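Local coordinates for protein xyloglucan-specific endo-beta-1,4-glucanase BoGH9A (Bacteroides ovatus, PDB 6DHT) that hydrolyses internal beta-1,4-glucosidic bonds in the backbone of xyloglucan, releasing xyloglucan oligosaccharides, at residues A267-A272 and D340-A345; V274-S279 and S347-S352; K174-S179 and G234-K239; K263-A268 and E312-Q317. All blocks are in the same frame, centred on the assembly; numbering follows the deposited sequence.

Overall arrangement
Contacts 1, 2 and 4 all use helix 265-281. Contact 4 holds its N-terminal end, contact 1 packs the next turns on helix 339-353 beside a calcium ion, and contact 2 continues the same helix pair, its centre about 10 Å from that of contact 1. Contact 3 lies against this helix start: I176 touches A267, and V177 touches T266 and D270. It also joins contact 4, whose centre is about 9 Å away, through H238 with S264 and K239 with Q317. Contact 3 comes nearest the catalytic centre, with the side chain of Y175 about 3 Å from that of the predicted nucleophile D171, whereas contact 2 lies away from the predicted catalytic residues and the metal ions.

Contact 1: A267-A272 and D340-A345; sequences AALDFA and DEFFWA. With CA (calcium ion), chain C.
L269 lays its CD1 methyl over one face of the F342 ring, 3.5 Å from the ring centre and 7° off the normal, a CH-pi contact; K365 adds a cation-pi contact to the same ring. W344 is met at its edge instead, near the ring plane, where D270 OD1 comes 3.6 Å from CZ3. The indole nitrogen of W344 is hydrogen-bonded to E348, one turn further on. Between the two aromatic groups, L269 CB and E341 CB are 3.7 Å apart, and L269 CD2 packs on A345 CB. An alanine in place of F342 would probably leave the L269 methyl without its ring and K365 without its cation-pi partner. The polar side belongs to D270 and E341. D270 OD1 lies 3.3 Å from the methylene carbon E341 CG, and the chain of E341 bends at chi2 (81°), bringing its CD round toward the metal. Both carboxylate oxygens of E341, and both of D340, bind the calcium ion. Water 1 lies between the two helices, 2.6 Å from D270 OD2 and 2.6 Å from E341 OE2. D335, H337, G376 and water 2 complete the calcium shell, and the charge of the ion would probably offset the repulsion between the D340 and E341 carboxylates. The helix segments run nearly parallel, 8.4 Å apart at 24°, as neighbouring helices in the (alpha/alpha)6 barrel of a family 9 glycoside hydrolase, with a calcium site at the start of one of them.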
loop_
_atom_site.group_PDB
_atom_site.type_symbol
_atom_site.label_atom_id
_atom_site.label_comp_id
_atom_site.label_asym_id
_atom_site.label_seq_id
_atom_site.Cartn_x
_atom_site.Cartn_y
_atom_site.Cartn_z
ATOM N N ALA A 267 0.238 12.214 -14.123
ATOM C CA ALA A 267 0.564 13.035 -12.959
ATOM C C ALA A 267 -0.522 14.055 -12.663
ATOM O O ALA A 267 -0.934 14.246 -11.510
ATOM C CB ALA A 267 1.913 13.723 -13.140
ATOM N N ALA A 268 -0.971 14.746 -13.707
ATOM C CA ALA A 268 -1.991 15.747 -13.544
ATOM C C ALA A 268 -3.279 15.145 -12.989
ATOM O O ALA A 268 -3.896 15.723 -12.111
ATOM C CB ALA A 268 -2.261 16.442 -14.866
ATOM N N LEU A 269 -3.661 13.990 -13.522
ATOM C CA LEU A 269 -4.908 13.359 -13.088
ATOM C C LEU A 269 -4.824 12.745 -11.682
ATOM O O LEU A 269 -5.755 12.888 -10.899
ATOM C CB LEU A 269 -5.366 12.326 -14.100
ATOM C CG LEU A 269 -5.835 12.952 -15.416
ATOM C CD1 LEU A 269 -6.001 11.896 -16.449
ATOM C CD2 LEU A 269 -7.133 13.702 -15.212
ATOM N N ASP A 270 -3.728 12.059 -11.369
ATOM C CA ASP A 270 -3.594 11.496 -10.017
ATOM C C ASP A 270 -3.500 12.638 -8.995
ATOM O O ASP A 270 -4.071 12.571 -7.907
ATOM C CB ASP A 270 -2.375 10.613 -9.927
ATOM C CG ASP A 270 -2.540 9.312 -10.682
ATOM O OD1 ASP A 270 -3.691 8.881 -10.886
ATOM O OD2 ASP A 270 -1.519 8.707 -11.105
ATOM N N PHE A 271 -2.831 13.739 -9.363
ATOM C CA PHE A 271 -2.841 14.953 -8.561
ATOM C C PHE A 271 -4.280 15.493 -8.386
ATOM O O PHE A 271 -4.713 15.823 -7.276
ATOM C CB PHE A 271 -1.942 16.014 -9.249
ATOM C CG PHE A 271 -1.918 17.361 -8.587
ATOM C CD1 PHE A 271 -2.945 18.238 -8.807
ATOM C CD2 PHE A 271 -0.856 17.775 -7.808
ATOM C CE1 PHE A 271 -2.943 19.505 -8.251
ATOM C CE2 PHE A 271 -0.836 19.035 -7.233
ATOM C CZ PHE A 271 -1.883 19.919 -7.462
ATOM N N ALA A 272 -5.021 15.586 -9.488
ATOM C CA ALA A 272 -6.374 16.124 -9.433
ATOM C C ALA A 272 -7.263 15.266 -8.543
ATOM O O ALA A 272 -7.987 15.781 -7.708
ATOM C CB ALA A 272 -6.948 16.236 -10.825
ATOM N N ASP A 340 -8.415 5.280 -16.782
ATOM C CA ASP A 340 -8.692 5.000 -15.367
ATOM C C ASP A 340 -8.381 6.188 -14.465
ATOM O O ASP A 340 -9.095 6.443 -13.487
ATOM C CB ASP A 340 -7.952 3.747 -14.886
ATOM C CG ASP A 340 -6.470 3.749 -15.245
ATOM O OD1 ASP A 340 -6.132 3.606 -16.443
ATOM O OD2 ASP A 340 -5.621 3.856 -14.329
ATOM N N GLU A 341 -7.341 6.948 -14.800
ATOM C CA GLU A 341 -7.004 8.150 -14.057
ATOM C C GLU A 341 -8.070 9.236 -14.330
ATOM O O GLU A 341 -8.450 9.977 -13.433
ATOM C CB GLU A 341 -5.584 8.637 -14.410
ATOM C CG GLU A 341 -4.433 7.755 -13.861
ATOM C CD GLU A 341 -4.135 6.521 -14.694
ATOM O OE1 GLU A 341 -4.754 6.330 -15.765
ATOM O OE2 GLU A 341 -3.271 5.711 -14.276
ATOM N N PHE A 342 -8.536 9.338 -15.576
ATOM C CA PHE A 342 -9.646 10.241 -15.872
ATOM C C PHE A 342 -10.884 9.835 -15.053
ATOM O O PHE A 342 -11.545 10.680 -14.451
ATOM C CB PHE A 342 -9.963 10.249 -17.381
ATOM C CG PHE A 342 -9.171 11.266 -18.177
ATOM C CD1 PHE A 342 -9.400 12.614 -18.004
ATOM C CD2 PHE A 342 -8.217 10.860 -19.079
ATOM C CE1 PHE A 342 -8.696 13.553 -18.726
ATOM C CE2 PHE A 342 -7.503 11.803 -19.819
ATOM C CZ PHE A 342 -7.751 13.152 -19.625
ATOM N N PHE A 343 -11.145 8.530 -14.971
ATOM C CA PHE A 343 -12.313 8.057 -14.217
ATOM C C PHE A 343 -12.207 8.406 -12.749
ATOM O O PHE A 343 -13.146 8.924 -12.137
ATOM C CB PHE A 343 -12.490 6.556 -14.371
ATOM C CG PHE A 343 -13.592 5.993 -13.532
ATOM C CD1 PHE A 343 -14.902 6.249 -13.870
ATOM C CD2 PHE A 343 -13.333 5.194 -12.425
ATOM C CE1 PHE A 343 -15.933 5.738 -13.128
ATOM C CE2 PHE A 343 -14.366 4.682 -11.679
ATOM C CZ PHE A 343 -15.672 4.950 -12.030
ATOM N N TRP A 344 -11.048 8.119 -12.167
ATOM C CA TRP A 344 -10.852 8.396 -10.745
ATOM C C TRP A 344 -10.927 9.907 -10.467
ATOM O O TRP A 344 -11.673 10.355 -9.583
ATOM C CB TRP A 344 -9.537 7.756 -10.233
ATOM C CG TRP A 344 -9.256 8.073 -8.805
ATOM C CD1 TRP A 344 -10.161 8.218 -7.803
ATOM C CD2 TRP A 344 -7.972 8.351 -8.227
ATOM N NE1 TRP A 344 -9.534 8.571 -6.626
ATOM C CE2 TRP A 344 -8.185 8.631 -6.856
ATOM C CE3 TRP A 344 -6.664 8.354 -8.722
ATOM C CZ2 TRP A 344 -7.146 8.958 -5.988
ATOM C CZ3 TRP A 344 -5.624 8.672 -7.845
ATOM C CH2 TRP A 344 -5.880 8.963 -6.494
ATOM N N ALA A 345 -10.203 10.703 -11.249
ATOM C CA ALA A 345 -10.251 12.143 -11.069
ATOM C C ALA A 345 -11.638 12.765 -11.260
ATOM O O ALA A 345 -12.058 13.568 -10.459
ATOM C CB ALA A 345 -9.251 12.839 -12.004
HETATM CA CA CA C . -3.756 4.055 -16.088
HETATM O O HOH W 1 -1.655 6.451 -12.404
HETATM O O HOH W 2 -3.271 1.975 -17.318
#

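Contact 2: V274-S279 and S347-S352; sequences VMAQSS and SELYFS
A276 and E348 have the most surface buried here, with Q277 next. The methyl of A276 points toward helix 347-352: its CB lies 3.8 Å from E348 CB and an equal distance from L349 CD2, so it is held between the root of an acid and the end of a leucine. This close fit accompanies an axis separation of 8.2 Å at a crossing angle of 27°. From its root beside A276, E348 bends at chi2 (-72°), which brings its carboxylate across to the Q277 chain, with OE1 3.6 Å from Q277 CB. Q277 CG is anti to the backbone N (chi1 -171°), and its extended chain crosses the acid obliquely, amide and carboxylate planes turned well apart. Water 3 joins their polar ends, accepting from Q277 NE2 at 3.0 Å and donating to E348 OE2 at 2.5 Å. The glutamine amide has further partners in Q187 and G184 of helix 176-192. One turn beyond E348, S352 OG stands 2.8 Å from A276 O and 3.1 Å from E348 O. R280 is hydrogen-bonded to this serine hydroxyl and forms a salt bridge with E348 OE1, so one arginine serves both residues. Its positive charge would probably favour the ionised form of the buried E348 at this packed helix interface.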
loop_
_atom_site.group_PDB
_atom_site.type_symbol
_atom_site.label_atom_id
_atom_site.label_comp_id
_atom_site.label_asym_id
_atom_site.label_seq_id
_atom_site.Cartn_x
_atom_site.Cartn_y
_atom_site.Cartn_z
ATOM N N VAL A 274 -6.451 13.056 -6.099
ATOM C CA VAL A 274 -6.101 13.060 -4.688
ATOM C C VAL A 274 -6.322 14.420 -4.048
ATOM O O VAL A 274 -6.665 14.515 -2.887
ATOM C CB VAL A 274 -4.677 12.507 -4.471
ATOM C CG1 VAL A 274 -3.607 13.531 -4.744
ATOM C CG2 VAL A 274 -4.520 11.946 -3.063
ATOM N N MET A 275 -6.175 15.485 -4.826
ATOM C CA MET A 275 -6.421 16.810 -4.272
ATOM C C MET A 275 -7.929 17.059 -4.068
ATOM O O MET A 275 -8.322 17.582 -3.039
ATOM C CB MET A 275 -5.756 17.886 -5.150
ATOM C CG MET A 275 -4.241 17.875 -5.028
ATOM S SD MET A 275 -3.732 18.352 -3.389
ATOM C CE MET A 275 -1.985 17.983 -3.482
ATOM N N ALA A 276 -8.733 16.615 -5.021
ATOM C CA ALA A 276 -10.187 16.689 -4.866
ATOM C C ALA A 276 -10.651 15.843 -3.655
ATOM O O ALA A 276 -11.462 16.295 -2.837
ATOM C CB ALA A 276 -10.858 16.238 -6.136
ATOM N N GLN A 277 -10.140 14.611 -3.557
ATOM C CA GLN A 277 -10.400 13.761 -2.402
ATOM C C GLN A 277 -9.992 14.469 -1.109
ATOM O O GLN A 277 -10.755 14.553 -0.157
ATOM C CB GLN A 277 -9.592 12.467 -2.560
ATOM C CG GLN A 277 -9.885 11.349 -1.551
ATOM C CD GLN A 277 -8.846 10.249 -1.603
ATOM O OE1 GLN A 277 -7.646 10.508 -1.573
ATOM N NE2 GLN A 277 -9.304 9.025 -1.695
ATOM N N SER A 278 -8.737 14.932 -1.068
ATOM C CA SER A 278 -8.204 15.575 0.130
ATOM C C SER A 278 -8.993 16.825 0.545
ATOM O O SER A 278 -9.102 17.125 1.733
ATOM C CB SER A 278 -6.725 15.920 -0.060
ATOM O OG SER A 278 -5.986 14.730 -0.331
ATOM N N SER A 279 -9.501 17.560 -0.441
ATOM C CA SER A 279 -10.285 18.755 -0.160
ATOM C C SER A 279 -11.425 18.417 0.795
ATOM O O SER A 279 -11.669 19.141 1.760
ATOM C CB SER A 279 -10.835 19.339 -1.454
ATOM O OG SER A 279 -11.501 20.552 -1.158
ATOM N N SER A 347 -14.475 11.290 -10.996
ATOM C CA SER A 347 -15.324 10.828 -9.881
ATOM C C SER A 347 -15.089 11.659 -8.620
ATOM O O SER A 347 -16.032 12.164 -8.015
ATOM C CB SER A 347 -15.107 9.345 -9.593
ATOM O OG SER A 347 -15.547 8.553 -10.671
ATOM N N GLU A 348 -13.825 11.858 -8.243
ATOM C CA GLU A 348 -13.533 12.657 -7.076
ATOM C C GLU A 348 -14.031 14.086 -7.245
ATOM O O GLU A 348 -14.516 14.664 -6.301
ATOM C CB GLU A 348 -12.024 12.639 -6.772
ATOM C CG GLU A 348 -11.448 11.282 -6.401
ATOM C CD GLU A 348 -11.858 10.799 -4.998
ATOM O OE1 GLU A 348 -12.643 11.477 -4.272
ATOM O OE2 GLU A 348 -11.379 9.702 -4.615
ATOM N N LEU A 349 -13.815 14.661 -8.428
ATOM C CA LEU A 349 -14.261 16.030 -8.654
ATOM C C LEU A 349 -15.780 16.142 -8.608
ATOM O O LEU A 349 -16.307 17.096 -8.067
ATOM C CB LEU A 349 -13.694 16.576 -9.965
ATOM C CG LEU A 349 -12.243 17.061 -9.777
ATOM C CD1 LEU A 349 -11.492 17.141 -11.090
ATOM C CD2 LEU A 349 -12.174 18.384 -9.008
ATOM N N TYR A 350 -16.471 15.141 -9.134
ATOM C CA TYR A 350 -17.924 15.105 -8.996
ATOM C C TYR A 350 -18.348 15.086 -7.525
ATOM O O TYR A 350 -19.260 15.821 -7.118
ATOM C CB TYR A 350 -18.508 13.902 -9.715
ATOM C CG TYR A 350 -20.022 13.749 -9.604
ATOM C CD1 TYR A 350 -20.875 14.825 -9.854
ATOM C CD2 TYR A 350 -20.599 12.528 -9.287
ATOM C CE1 TYR A 350 -22.258 14.684 -9.773
ATOM C CE2 TYR A 350 -21.972 12.378 -9.226
ATOM C CZ TYR A 350 -22.796 13.461 -9.464
ATOM O OH TYR A 350 -24.168 13.312 -9.396
ATOM N N PHE A 351 -17.724 14.242 -6.708
ATOM C CA PHE A 351 -18.143 14.159 -5.310
ATOM C C PHE A 351 -17.745 15.383 -4.496
ATOM O O PHE A 351 -18.453 15.768 -3.570
ATOM C CB PHE A 351 -17.659 12.849 -4.668
ATOM C CG PHE A 351 -18.345 11.637 -5.247
ATOM C CD1 PHE A 351 -19.739 11.549 -5.243
ATOM C CD2 PHE A 351 -17.623 10.618 -5.825
ATOM C CE1 PHE A 351 -20.374 10.474 -5.806
ATOM C CE2 PHE A 351 -18.257 9.529 -6.388
ATOM C CZ PHE A 351 -19.637 9.451 -6.372
ATOM N N SER A 352 -16.663 16.048 -4.876
ATOM C CA SER A 352 -16.268 17.262 -4.171
ATOM C C SER A 352 -16.999 18.544 -4.613
ATOM O O SER A 352 -17.125 19.456 -3.813
ATOM C CB SER A 352 -14.775 17.494 -4.303
ATOM O OG SER A 352 -14.070 16.393 -3.719
HETATM O O HOH W 3 -12.241 8.767 -2.451
#

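Contact 3: K174-S179 and G234-K239; sequences KYIVNS and GGVYHK
K239 lies side by side with Y175, the two side chains pointing the same way from an antiparallel non-hydrogen-bonded pair. Followed outward, K239 CB sits 3.4 Å from K174 O and 3.8 Å from Y175 CD2. CG takes the crowded position between backbone N and carbonyl carbon (chi1 58°), and from there the chain is extended. CD then meets the tyrosine at 3.6 Å from CE2, CE passes Y315 OH, and NZ ends among Q317, G331 and T330, to which it is hydrogen-bonded. Y175 OH is hydrogen-bonded to D171, the predicted nucleophile. A valine in place of Y175 would probably leave D171 without this hydroxyl and K239 CD without its aromatic neighbour. Beside this pair, I176 N donates to H238 O at 3.1 Å, and water 4 joins the same oxygen (2.7 Å) to V177 N while lying over one face of the H238 ring. I176 CG1 packs on V236 CG1 at 3.9 Å, and V177 CG2 meets H238 CE1. Here an edge strand of a small mixed sheet passes directly into helix 176-192, with Y175 as N-cap residue, next to the predicted catalytic residues of the family 9 domain.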
loop_
_atom_site.group_PDB
_atom_site.type_symbol
_atom_site.label_atom_id
_atom_site.label_comp_id
_atom_site.label_asym_id
_atom_site.label_seq_id
_atom_site.Cartn_x
_atom_site.Cartn_y
_atom_site.Cartn_z
ATOM N N LYS A 174 11.076 11.457 -5.802
ATOM C CA LYS A 174 9.690 11.709 -5.377
ATOM C C LYS A 174 8.837 11.757 -6.622
ATOM O O LYS A 174 9.118 12.542 -7.527
ATOM C CB LYS A 174 9.598 13.019 -4.606
ATOM C CG LYS A 174 10.588 13.089 -3.452
ATOM C CD LYS A 174 10.423 14.282 -2.555
ATOM C CE LYS A 174 10.527 15.586 -3.322
ATOM N NZ LYS A 174 10.698 16.741 -2.416
ATOM N N TYR A 175 7.788 10.950 -6.694
ATOM C CA TYR A 175 7.030 10.747 -7.922
ATOM C C TYR A 175 5.551 11.050 -7.703
ATOM O O TYR A 175 4.934 10.501 -6.778
ATOM C CB TYR A 175 7.142 9.302 -8.366
ATOM C CG TYR A 175 8.561 8.745 -8.509
ATOM C CD1 TYR A 175 9.297 8.367 -7.388
ATOM C CD2 TYR A 175 9.158 8.543 -9.765
ATOM C CE1 TYR A 175 10.578 7.821 -7.489
ATOM C CE2 TYR A 175 10.439 8.008 -9.874
ATOM C CZ TYR A 175 11.146 7.645 -8.741
ATOM O OH TYR A 175 12.424 7.090 -8.852
ATOM N N ILE A 176 4.959 11.887 -8.544
ATOM C CA ILE A 176 3.572 12.297 -8.365
ATOM C C ILE A 176 2.575 11.149 -8.593
ATOM O O ILE A 176 1.606 10.986 -7.837
ATOM C CB ILE A 176 3.240 13.487 -9.304
ATOM C CG1 ILE A 176 3.900 14.787 -8.818
ATOM C CG2 ILE A 176 1.730 13.698 -9.375
ATOM C CD1 ILE A 176 3.370 15.332 -7.498
ATOM N N VAL A 177 2.797 10.330 -9.605
ATOM C CA VAL A 177 1.875 9.236 -9.883
ATOM C C VAL A 177 1.820 8.302 -8.690
ATOM O O VAL A 177 0.726 7.993 -8.155
ATOM C CB VAL A 177 2.253 8.501 -11.172
ATOM C CG1 VAL A 177 1.566 7.153 -11.286
ATOM C CG2 VAL A 177 1.915 9.379 -12.374
ATOM N N ASN A 178 2.980 7.847 -8.236
ATOM C CA ASN A 178 2.978 6.831 -7.208
ATOM C C ASN A 178 2.525 7.393 -5.870
ATOM O O ASN A 178 1.775 6.729 -5.136
ATOM C CB ASN A 178 4.361 6.216 -7.077
ATOM C CG ASN A 178 4.315 4.873 -6.419
ATOM O OD1 ASN A 178 3.462 4.051 -6.747
ATOM N ND2 ASN A 178 5.192 4.655 -5.455
ATOM N N SER A 179 2.925 8.606 -5.521
ATOM C CA SER A 179 2.541 9.114 -4.212
ATOM C C SER A 179 1.072 9.558 -4.189
ATOM O O SER A 179 0.418 9.387 -3.170
ATOM C CB SER A 179 3.507 10.188 -3.705
ATOM O OG SER A 179 3.426 11.365 -4.460
ATOM N N GLY A 234 -1.318 24.972 -14.980
ATOM C CA GLY A 234 -1.961 23.974 -14.124
ATOM C C GLY A 234 -1.408 22.560 -14.256
ATOM O O GLY A 234 -1.844 21.659 -13.537
ATOM N N GLY A 235 -0.464 22.346 -15.166
ATOM C CA GLY A 235 0.118 21.032 -15.360
ATOM C C GLY A 235 1.026 20.651 -14.204
ATOM O O GLY A 235 1.402 21.496 -13.387
ATOM N N VAL A 236 1.312 19.364 -14.106
ATOM C CA VAL A 236 2.030 18.799 -12.955
ATOM C C VAL A 236 3.223 17.990 -13.453
ATOM O O VAL A 236 3.072 17.105 -14.287
ATOM C CB VAL A 236 1.083 17.931 -12.091
ATOM C CG1 VAL A 236 1.815 17.330 -10.881
ATOM C CG2 VAL A 236 -0.084 18.746 -11.626
ATOM N N TYR A 237 4.413 18.322 -12.946
ATOM C CA TYR A 237 5.648 17.643 -13.325
ATOM C C TYR A 237 5.558 16.202 -12.854
ATOM O O TYR A 237 5.047 15.943 -11.764
ATOM C CB TYR A 237 6.856 18.355 -12.689
ATOM C CG TYR A 237 6.890 19.845 -12.988
ATOM C CD1 TYR A 237 7.065 20.306 -14.287
ATOM C CD2 TYR A 237 6.773 20.770 -11.982
ATOM C CE1 TYR A 237 7.095 21.659 -14.560
ATOM C CE2 TYR A 237 6.795 22.120 -12.242
ATOM C CZ TYR A 237 6.953 22.554 -13.532
ATOM O OH TYR A 237 6.972 23.908 -13.758
ATOM N N HIS A 238 6.027 15.268 -13.673
ATOM C CA HIS A 238 5.871 13.835 -13.398
ATOM C C HIS A 238 6.577 13.419 -12.116
ATOM O O HIS A 238 6.022 12.656 -11.315
ATOM C CB HIS A 238 6.384 13.035 -14.591
ATOM C CG HIS A 238 6.011 11.583 -14.594
ATOM N ND1 HIS A 238 4.725 11.127 -14.817
ATOM C CD2 HIS A 238 6.771 10.478 -14.445
ATOM C CE1 HIS A 238 4.715 9.811 -14.806
ATOM N NE2 HIS A 238 5.944 9.387 -14.575
ATOM N N LYS A 239 7.809 13.879 -11.920
ATOM C CA LYS A 239 8.580 13.498 -10.741
ATOM C C LYS A 239 9.669 14.533 -10.445
ATOM O O LYS A 239 9.976 15.406 -11.287
ATOM C CB LYS A 239 9.187 12.116 -10.927
ATOM C CG LYS A 239 10.105 12.017 -12.158
ATOM C CD LYS A 239 10.738 10.642 -12.266
ATOM C CE LYS A 239 11.482 10.459 -13.590
ATOM N NZ LYS A 239 12.190 9.165 -13.681
HETATM O O HOH W 4 5.232 10.038 -11.318
#

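Contact 4: K263-A268 and E312-Q317; sequences KSVTAA and EAYYNQ
V265 and A313 form the tight part of this contact: V265 N donates to A313 O at 2.9 Å, with an N-H...O angle of 157° and the donor above the carbonyl plane. The same oxygen is crowded by carbon, S264 CA at 3.3 Å in a CA-H...O contact and V265 CG1 at 3.6 Å. S264 turns its hydroxyl the other way, down its own helix, where OG accepts from A267 N at 3.0 Å; H238 ND1 bonds to it as well. Packing is slacker toward the tyrosines. S264 CB and Y315 CB are 4.1 Å apart, and Y315 spends its ring on a stack with H238. V265 CG1 touches Y314 CD1 at 3.8 Å, the two side chains lying side by side on the partly exposed flank. Here E312 O stands over the Y314 ring, toward its rim, and the E312 side chain reaches solvent. A313 is the centre of an inverse gamma turn, closed by a weak bond from Y314 N to E312 O, a conformation in which the A313 carbonyl oxygen meets V265 N. Thus the loop after helix 292-309 docks on the first turn of helix 265-281, a helix start with a classic serine N-cap.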
loop_
_atom_site.group_PDB
_atom_site.type_symbol
_atom_site.label_atom_id
_atom_site.label_comp_id
_atom_site.label_asym_id
_atom_site.label_seq_id
_atom_site.Cartn_x
_atom_site.Cartn_y
_atom_site.Cartn_z
ATOM N N LYS A 263 5.872 17.433 -17.596
ATOM C CA LYS A 263 4.480 17.278 -17.175
ATOM C C LYS A 263 3.848 16.072 -17.861
ATOM O O LYS A 263 4.100 15.819 -19.034
ATOM C CB LYS A 263 3.700 18.545 -17.532
ATOM C CG LYS A 263 4.130 19.783 -16.783
ATOM C CD LYS A 263 3.535 21.027 -17.447
ATOM C CE LYS A 263 3.894 22.290 -16.702
ATOM N NZ LYS A 263 3.863 23.486 -17.609
ATOM N N SER A 264 3.020 15.310 -17.139
ATOM C CA SER A 264 2.346 14.156 -17.741
ATOM C C SER A 264 0.858 14.184 -17.410
ATOM O O SER A 264 0.447 14.778 -16.420
ATOM C CB SER A 264 2.954 12.850 -17.258
ATOM O OG SER A 264 2.674 12.658 -15.879
ATOM N N VAL A 265 0.067 13.537 -18.258
ATOM C CA VAL A 265 -1.377 13.522 -18.088
ATOM C C VAL A 265 -1.739 12.713 -16.846
ATOM O O VAL A 265 -2.642 13.096 -16.101
ATOM C CB VAL A 265 -2.080 12.965 -19.349
ATOM C CG1 VAL A 265 -1.705 11.524 -19.621
ATOM C CG2 VAL A 265 -3.565 13.143 -19.253
ATOM N N THR A 266 -0.995 11.640 -16.601
ATOM C CA THR A 266 -1.263 10.788 -15.438
ATOM C C THR A 266 -0.876 11.500 -14.133
ATOM O O THR A 266 -1.594 11.430 -13.141
ATOM C CB THR A 266 -0.543 9.460 -15.570
ATOM O OG1 THR A 266 0.810 9.704 -15.973
ATOM C CG2 THR A 266 -1.228 8.599 -16.603
ATOM N N ALA A 267 0.238 12.214 -14.123
ATOM C CA ALA A 267 0.564 13.035 -12.959
ATOM C C ALA A 267 -0.522 14.055 -12.663
ATOM O O ALA A 267 -0.934 14.246 -11.510
ATOM C CB ALA A 267 1.913 13.723 -13.140
ATOM N N ALA A 268 -0.971 14.746 -13.707
ATOM C CA ALA A 268 -1.991 15.747 -13.544
ATOM C C ALA A 268 -3.279 15.145 -12.989
ATOM O O ALA A 268 -3.896 15.723 -12.111
ATOM C CB ALA A 268 -2.261 16.442 -14.866
ATOM N N GLU A 312 -3.113 12.835 -24.043
ATOM C CA GLU A 312 -2.223 11.750 -24.461
ATOM C C GLU A 312 -0.763 12.062 -24.140
ATOM O O GLU A 312 0.144 11.418 -24.661
ATOM C CB GLU A 312 -2.419 11.442 -25.951
ATOM C CG GLU A 312 -3.851 11.024 -26.293
ATOM C CD GLU A 312 -3.965 10.196 -27.564
ATOM O OE1 GLU A 312 -2.986 10.123 -28.333
ATOM O OE2 GLU A 312 -5.045 9.615 -27.796
ATOM N N ALA A 313 -0.561 13.055 -23.275
ATOM C CA ALA A 313 0.759 13.461 -22.805
ATOM C C ALA A 313 1.347 12.470 -21.799
ATOM O O ALA A 313 1.556 12.805 -20.626
ATOM C CB ALA A 313 0.667 14.832 -22.183
ATOM N N TYR A 314 1.639 11.272 -22.280
ATOM C CA TYR A 314 2.236 10.223 -21.462
ATOM C C TYR A 314 3.691 10.518 -21.134
ATOM O O TYR A 314 4.362 11.285 -21.842
ATOM C CB TYR A 314 2.145 8.891 -22.190
ATOM C CG TYR A 314 0.770 8.619 -22.745
ATOM C CD1 TYR A 314 -0.367 8.820 -21.969
ATOM C CD2 TYR A 314 0.604 8.183 -24.051
ATOM C CE1 TYR A 314 -1.626 8.578 -22.479
ATOM C CE2 TYR A 314 -0.646 7.938 -24.568
ATOM C CZ TYR A 314 -1.759 8.134 -23.782
ATOM O OH TYR A 314 -3.005 7.888 -24.308
ATOM N N TYR A 315 4.180 9.893 -20.067
ATOM C CA TYR A 315 5.569 10.025 -19.684
ATOM C C TYR A 315 6.321 8.860 -20.267
ATOM O O TYR A 315 6.211 7.734 -19.786
ATOM C CB TYR A 315 5.770 10.025 -18.163
ATOM C CG TYR A 315 7.218 10.292 -17.798
ATOM C CD1 TYR A 315 7.711 11.586 -17.813
ATOM C CD2 TYR A 315 8.079 9.266 -17.445
ATOM C CE1 TYR A 315 9.029 11.855 -17.494
ATOM C CE2 TYR A 315 9.401 9.523 -17.127
ATOM C CZ TYR A 315 9.870 10.823 -17.159
ATOM O OH TYR A 315 11.179 11.108 -16.849
ATOM N N ASN A 316 7.076 9.134 -21.327
ATOM C CA ASN A 316 7.972 8.147 -21.916
ATOM C C ASN A 316 9.406 8.610 -21.725
ATOM O O ASN A 316 9.828 9.608 -22.319
ATOM C CB ASN A 316 7.675 7.960 -23.406
ATOM C CG ASN A 316 8.400 6.773 -23.990
ATOM O OD1 ASN A 316 9.610 6.648 -23.849
ATOM N ND2 ASN A 316 7.655 5.871 -24.617
ATOM N N GLN A 317 10.152 7.888 -20.898
ATOM C CA GLN A 317 11.469 8.357 -20.491
ATOM C C GLN A 317 12.476 8.202 -21.624
ATOM O O GLN A 317 13.329 9.063 -21.824
ATOM C CB GLN A 317 11.966 7.601 -19.262
ATOM C CG GLN A 317 13.125 8.293 -18.582
ATOM C CD GLN A 317 13.144 8.031 -17.093
ATOM O OE1 GLN A 317 12.655 8.841 -16.306
ATOM N NE2 GLN A 317 13.715 6.916 -16.704
#